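Long-range contact in 2,5-dihydroxypyridine 5,6-dioxygenase (PDB 7CUP), which catalyses the iron-dependent, dioxygen-consuming ring cleavage of 2,5-dihydroxypyridine to N-formylmaleamate in aerobic nicotinate degradation: residues 207-219 with 315-327. Sequence-based numbering, arbitrary orientation.
Sequences TLVLDVGDIILPF and TPCHLDIPLRNCD. With FE (Fe (III) ion), chain G.
Leu-217 and Asp-320 form a single antiparallel, hydrogen-bonded bridge, Leu-217 N giving to Asp-320 O at 2.8 Å and Asp-320 N to Leu-217 O at 3.1 Å, whereas strands 207-210 and 319-323 cross at 82°. The loop leaving strand 207-210 meets the other segment at two places, by backbone at Leu-217 and by charge at Arg-324, just beyond strand 319-323. There Asp-214 OD1 accepts from Arg-324 N at 3.0 Å and, through a salt bridge, from Arg-324 NH1 at 3.2 Å, the two donors coming from opposite faces of the carboxylate. The oxygen lies in the guanidinium plane, although the two flat groups are turned 73° apart. Bends at chi2 and chi3 (62° at chi3) carry NH1 to Val-212 O as well, within the type II turn 211-214; NH2 makes a salt bridge to Glu-246 of a second subunit. Asp-214 OD2 accepts from Asp-211 N across that turn, and a water joins OD1 to Pro-322 O. With alanine at Asp-214, Arg-324 N and Asp-211 N would probably lose their carboxylate acceptor, leaving the guanidinium just Val-212 O on this turn. Leu-323 CD2 lies 3.5 Å from Asp-214 OD2 and also meets Leu-210 CG, the leucines crossing nearly at right angles; Ile-321 CG2 presses on Leu-210 CG at 3.8 Å. On the bridge residue, Asp-320 OD1 binds iron at 2.3 Å, while Arg-293 pairs with OD2. His-265, His-318 (ND1 hydrogen-bonded to Thr-73 O) and Asp-320 make the two-histidine, one-carboxylate set known from non-heme iron dioxygenases, with Ser-302 a further ligand, so the bridge ties the loop directly to an iron-holding residue. Strand 319-323 edges the sheet containing 299-303, whose Phe-301 packs on Ile-321 and Leu-323; strand 227-232 flanks 207-210, and helix 243-253 covers Leu-319.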
loop_
_atom_site.group_PDB
_atom_site.type_symbol
_atom_site.label_atom_id
_atom_site.label_comp_id
_atom_site.label_asym_id
_atom_site.label_seq_id
_atom_site.Cartn_x
_atom_site.Cartn_y
_atom_site.Cartn_z
ATOM N N THR A 207 -7.486 33.337 41.107
ATOM C CA THR A 207 -7.826 31.894 41.178
ATOM C C THR A 207 -8.546 31.459 39.892
ATOM O O THR A 207 -9.554 32.106 39.500
ATOM C CB THR A 207 -8.683 31.617 42.418
ATOM O OG1 THR A 207 -7.999 32.261 43.486
ATOM C CG2 THR A 207 -8.855 30.150 42.744
ATOM N N LEU A 208 -8.041 30.393 39.257
ATOM C CA LEU A 208 -8.798 29.653 38.221
ATOM C C LEU A 208 -9.073 28.251 38.755
ATOM O O LEU A 208 -8.116 27.554 39.097
ATOM C CB LEU A 208 -8.003 29.643 36.914
ATOM C CG LEU A 208 -7.909 31.001 36.219
ATOM C CD1 LEU A 208 -6.786 31.007 35.190
ATOM C CD2 LEU A 208 -9.247 31.419 35.595
ATOM N N VAL A 209 -10.357 27.898 38.867
ATOM C CA VAL A 209 -10.788 26.549 39.332
ATOM C C VAL A 209 -11.185 25.730 38.099
ATOM O O VAL A 209 -12.151 26.092 37.386
ATOM C CB VAL A 209 -11.928 26.626 40.368
ATOM C CG1 VAL A 209 -12.519 25.249 40.674
ATOM C CG2 VAL A 209 -11.453 27.329 41.641
ATOM N N LEU A 210 -10.462 24.652 37.860
ATOM C CA LEU A 210 -10.953 23.616 36.924
ATOM C C LEU A 210 -12.037 22.877 37.698
ATOM O O LEU A 210 -11.712 22.233 38.686
ATOM C CB LEU A 210 -9.811 22.691 36.501
ATOM C CG LEU A 210 -8.856 23.244 35.451
ATOM C CD1 LEU A 210 -8.122 24.472 35.964
ATOM C CD2 LEU A 210 -7.854 22.177 35.052
ATOM N N ASP A 211 -13.291 23.059 37.325
ATOM C CA ASP A 211 -14.411 22.352 37.985
ATOM C C ASP A 211 -14.467 20.924 37.459
ATOM O O ASP A 211 -13.795 20.621 36.449
ATOM C CB ASP A 211 -15.734 23.063 37.756
ATOM C CG ASP A 211 -16.805 22.649 38.745
ATOM O OD1 ASP A 211 -16.479 21.880 39.664
ATOM O OD2 ASP A 211 -17.929 23.119 38.602
ATOM N N VAL A 212 -15.225 20.072 38.149
ATOM C CA VAL A 212 -15.632 18.738 37.628
ATOM C C VAL A 212 -16.172 19.020 36.223
ATOM O O VAL A 212 -16.942 19.986 36.073
ATOM C CB VAL A 212 -16.668 18.037 38.544
ATOM C CG1 VAL A 212 -17.196 16.745 37.929
ATOM C CG2 VAL A 212 -16.110 17.749 39.935
ATOM N N GLY A 213 -15.691 18.286 35.219
ATOM C CA GLY A 213 -16.143 18.448 33.824
ATOM C C GLY A 213 -15.248 19.369 33.013
ATOM O O GLY A 213 -15.370 19.357 31.776
ATOM N N ASP A 214 -14.378 20.161 33.639
ATOM C CA ASP A 214 -13.493 21.050 32.855
ATOM C C ASP A 214 -12.358 20.207 32.285
ATOM O O ASP A 214 -12.208 19.055 32.698
ATOM C CB ASP A 214 -13.052 22.265 33.661
ATOM C CG ASP A 214 -14.175 23.278 33.820
ATOM O OD1 ASP A 214 -15.054 23.305 32.938
ATOM O OD2 ASP A 214 -14.159 24.040 34.819
ATOM N N ILE A 215 -11.587 20.762 31.357
ATOM C CA ILE A 215 -10.692 19.939 30.493
ATOM C C ILE A 215 -9.257 20.458 30.577
ATOM O O ILE A 215 -9.054 21.686 30.582
ATOM C CB ILE A 215 -11.246 19.927 29.051
ATOM C CG1 ILE A 215 -12.646 19.313 29.028
ATOM C CG2 ILE A 215 -10.297 19.216 28.096
ATOM C CD1 ILE A 215 -13.276 19.228 27.650
ATOM N N ILE A 216 -8.296 19.544 30.548
ATOM C CA ILE A 216 -6.881 19.883 30.265
ATOM C C ILE A 216 -6.453 19.242 28.944
ATOM O O ILE A 216 -6.628 18.034 28.807
ATOM C CB ILE A 216 -5.953 19.492 31.417
ATOM C CG1 ILE A 216 -6.448 20.077 32.739
ATOM C CG2 ILE A 216 -4.555 19.951 31.065
ATOM C CD1 ILE A 216 -5.722 19.559 33.917
ATOM N N LEU A 217 -5.920 20.059 28.024
ATOM C CA LEU A 217 -5.254 19.601 26.784
ATOM C C LEU A 217 -3.750 19.800 26.968
ATOM O O LEU A 217 -3.353 20.849 27.449
ATOM C CB LEU A 217 -5.825 20.435 25.634
ATOM C CG LEU A 217 -7.344 20.423 25.497
ATOM C CD1 LEU A 217 -7.778 21.323 24.370
ATOM C CD2 LEU A 217 -7.870 19.014 25.260
ATOM N N PRO A 218 -2.861 18.855 26.593
ATOM C CA PRO A 218 -3.221 17.639 25.840
ATOM C C PRO A 218 -3.632 16.358 26.596
ATOM O O PRO A 218 -3.673 15.337 25.954
ATOM C CB PRO A 218 -1.905 17.321 25.107
ATOM C CG PRO A 218 -0.849 17.725 26.103
ATOM C CD PRO A 218 -1.402 18.957 26.805
ATOM N N PHE A 219 -3.988 16.413 27.881
ATOM C CA PHE A 219 -4.385 15.199 28.638
ATOM C C PHE A 219 -5.706 14.663 28.070
ATOM O O PHE A 219 -5.928 13.457 28.124
ATOM C CB PHE A 219 -4.534 15.432 30.146
ATOM C CG PHE A 219 -3.369 16.075 30.866
ATOM C CD1 PHE A 219 -2.110 16.144 30.298
ATOM C CD2 PHE A 219 -3.551 16.636 32.125
ATOM C CE1 PHE A 219 -1.061 16.754 30.973
ATOM C CE2 PHE A 219 -2.495 17.232 32.807
ATOM C CZ PHE A 219 -1.259 17.320 32.210
ATOM N N THR A 315 9.613 28.060 26.760
ATOM C CA THR A 315 9.537 26.705 27.376
ATOM C C THR A 315 8.655 25.813 26.500
ATOM O O THR A 315 7.692 26.289 25.912
ATOM C CB THR A 315 9.013 26.778 28.816
ATOM O OG1 THR A 315 9.140 25.491 29.415
ATOM C CG2 THR A 315 7.573 27.223 28.895
ATOM N N PRO A 316 9.001 24.525 26.304
ATOM C CA PRO A 316 8.207 23.644 25.449
ATOM C C PRO A 316 6.875 23.204 26.070
ATOM O O PRO A 316 5.983 22.846 25.333
ATOM C CB PRO A 316 9.103 22.415 25.291
ATOM C CG PRO A 316 9.927 22.396 26.550
ATOM C CD PRO A 316 10.183 23.852 26.856
ATOM N N CYS A 317 6.773 23.209 27.400
ATOM C CA CYS A 317 5.559 22.716 28.104
ATOM C C CYS A 317 4.368 23.651 27.843
ATOM O O CYS A 317 4.405 24.806 28.265
ATOM C CB CYS A 317 5.825 22.578 29.589
ATOM S SG CYS A 317 4.424 21.893 30.500
ATOM N N HIS A 318 3.317 23.139 27.202
ATOM C CA HIS A 318 2.143 23.930 26.771
ATOM C C HIS A 318 0.837 23.225 27.166
ATOM O O HIS A 318 0.611 22.065 26.733
ATOM C CB HIS A 318 2.242 24.154 25.267
ATOM C CG HIS A 318 1.005 24.758 24.716
ATOM N ND1 HIS A 318 0.160 24.067 23.885
ATOM C CD2 HIS A 318 0.442 25.956 24.942
ATOM C CE1 HIS A 318 -0.873 24.818 23.591
ATOM N NE2 HIS A 318 -0.716 25.979 24.219
ATOM N N LEU A 319 -0.022 23.911 27.923
ATOM C CA LEU A 319 -1.393 23.430 28.261
ATOM C C LEU A 319 -2.432 24.426 27.756
ATOM O O LEU A 319 -2.168 25.642 27.808
ATOM C CB LEU A 319 -1.530 23.248 29.773
ATOM C CG LEU A 319 -0.490 22.340 30.418
ATOM C CD1 LEU A 319 -0.712 22.301 31.924
ATOM C CD2 LEU A 319 -0.522 20.928 29.835
ATOM N N ASP A 320 -3.527 23.903 27.199
ATOM C CA ASP A 320 -4.776 24.628 26.868
ATOM C C ASP A 320 -5.842 24.086 27.796
ATOM O O ASP A 320 -6.002 22.837 27.876
ATOM C CB ASP A 320 -5.167 24.483 25.400
ATOM C CG ASP A 320 -4.318 25.357 24.499
ATOM O OD1 ASP A 320 -3.785 26.335 25.008
ATOM O OD2 ASP A 320 -4.166 25.023 23.318
ATOM N N ILE A 321 -6.538 24.989 28.474
ATOM C CA ILE A 321 -7.519 24.627 29.532
ATOM C C ILE A 321 -8.778 25.457 29.336
ATOM O O ILE A 321 -8.793 26.631 29.688
ATOM C CB ILE A 321 -6.911 24.845 30.924
ATOM C CG1 ILE A 321 -5.631 24.034 31.091
ATOM C CG2 ILE A 321 -7.950 24.535 31.985
ATOM C CD1 ILE A 321 -4.866 24.309 32.377
ATOM N N PRO A 322 -9.860 24.870 28.786
ATOM C CA PRO A 322 -11.168 25.519 28.722
ATOM C C PRO A 322 -12.018 25.274 29.978
ATOM O O PRO A 322 -12.064 24.172 30.464
ATOM C CB PRO A 322 -11.861 24.869 27.519
ATOM C CG PRO A 322 -11.149 23.531 27.325
ATOM C CD PRO A 322 -9.867 23.558 28.120
ATOM N N LEU A 323 -12.701 26.316 30.449
ATOM C CA LEU A 323 -13.618 26.241 31.612
ATOM C C LEU A 323 -15.032 26.548 31.140
ATOM O O LEU A 323 -15.196 27.449 30.281
ATOM C CB LEU A 323 -13.159 27.239 32.674
ATOM C CG LEU A 323 -11.701 27.141 33.064
ATOM C CD1 LEU A 323 -11.360 28.256 34.028
ATOM C CD2 LEU A 323 -11.390 25.775 33.668
ATOM N N ARG A 324 -16.005 25.816 31.684
ATOM C CA ARG A 324 -17.453 26.017 31.454
ATOM C C ARG A 324 -18.034 26.965 32.506
ATOM O O ARG A 324 -17.416 27.111 33.571
ATOM C CB ARG A 324 -18.223 24.719 31.695
ATOM C CG ARG A 324 -18.313 23.818 30.488
ATOM C CD ARG A 324 -18.136 22.399 30.948
ATOM N NE ARG A 324 -19.113 21.858 31.889
ATOM C CZ ARG A 324 -18.876 21.527 33.166
ATOM N NH1 ARG A 324 -17.704 21.751 33.778
ATOM N NH2 ARG A 324 -19.861 20.970 33.832
ATOM N N ASN A 325 -19.228 27.500 32.233
ATOM C CA ASN A 325 -20.131 28.121 33.245
ATOM C C ASN A 325 -19.539 29.419 33.777
ATOM O O ASN A 325 -19.987 29.853 34.840
ATOM C CB ASN A 325 -20.365 27.216 34.455
ATOM C CG ASN A 325 -20.919 25.874 34.048
ATOM O OD1 ASN A 325 -21.634 25.807 33.060
ATOM N ND2 ASN A 325 -20.575 24.817 34.780
ATOM N N CYS A 326 -18.612 30.034 33.037
ATOM C CA CYS A 326 -17.804 31.172 33.519
ATOM C C CYS A 326 -18.527 32.461 33.143
ATOM O O CYS A 326 -19.265 32.473 32.131
ATOM C CB CYS A 326 -16.384 31.182 32.962
ATOM S SG CYS A 326 -15.242 30.053 33.805
ATOM N N ASP A 327 -18.357 33.475 33.986
ATOM C CA ASP A 327 -18.673 34.881 33.662
ATOM C C ASP A 327 -17.358 35.514 33.222
ATOM O O ASP A 327 -16.359 35.390 33.956
ATOM C CB ASP A 327 -19.318 35.591 34.857
ATOM C CG ASP A 327 -20.622 34.987 35.352
ATOM O OD1 ASP A 327 -21.322 34.314 34.574
ATOM O OD2 ASP A 327 -20.923 35.203 36.526
HETATM FE FE FE G . -2.093 27.690 24.242
HETATM O O HOH W 1 -17.968 25.495 36.531
HETATM O O HOH W 2 -15.732 25.982 35.357
HETATM O O HOH W 3 -14.516 22.825 29.981
HETATM O O HOH W 4 -2.600 27.041 22.079
HETATM O O HOH W 5 -0.002 28.708 23.902
#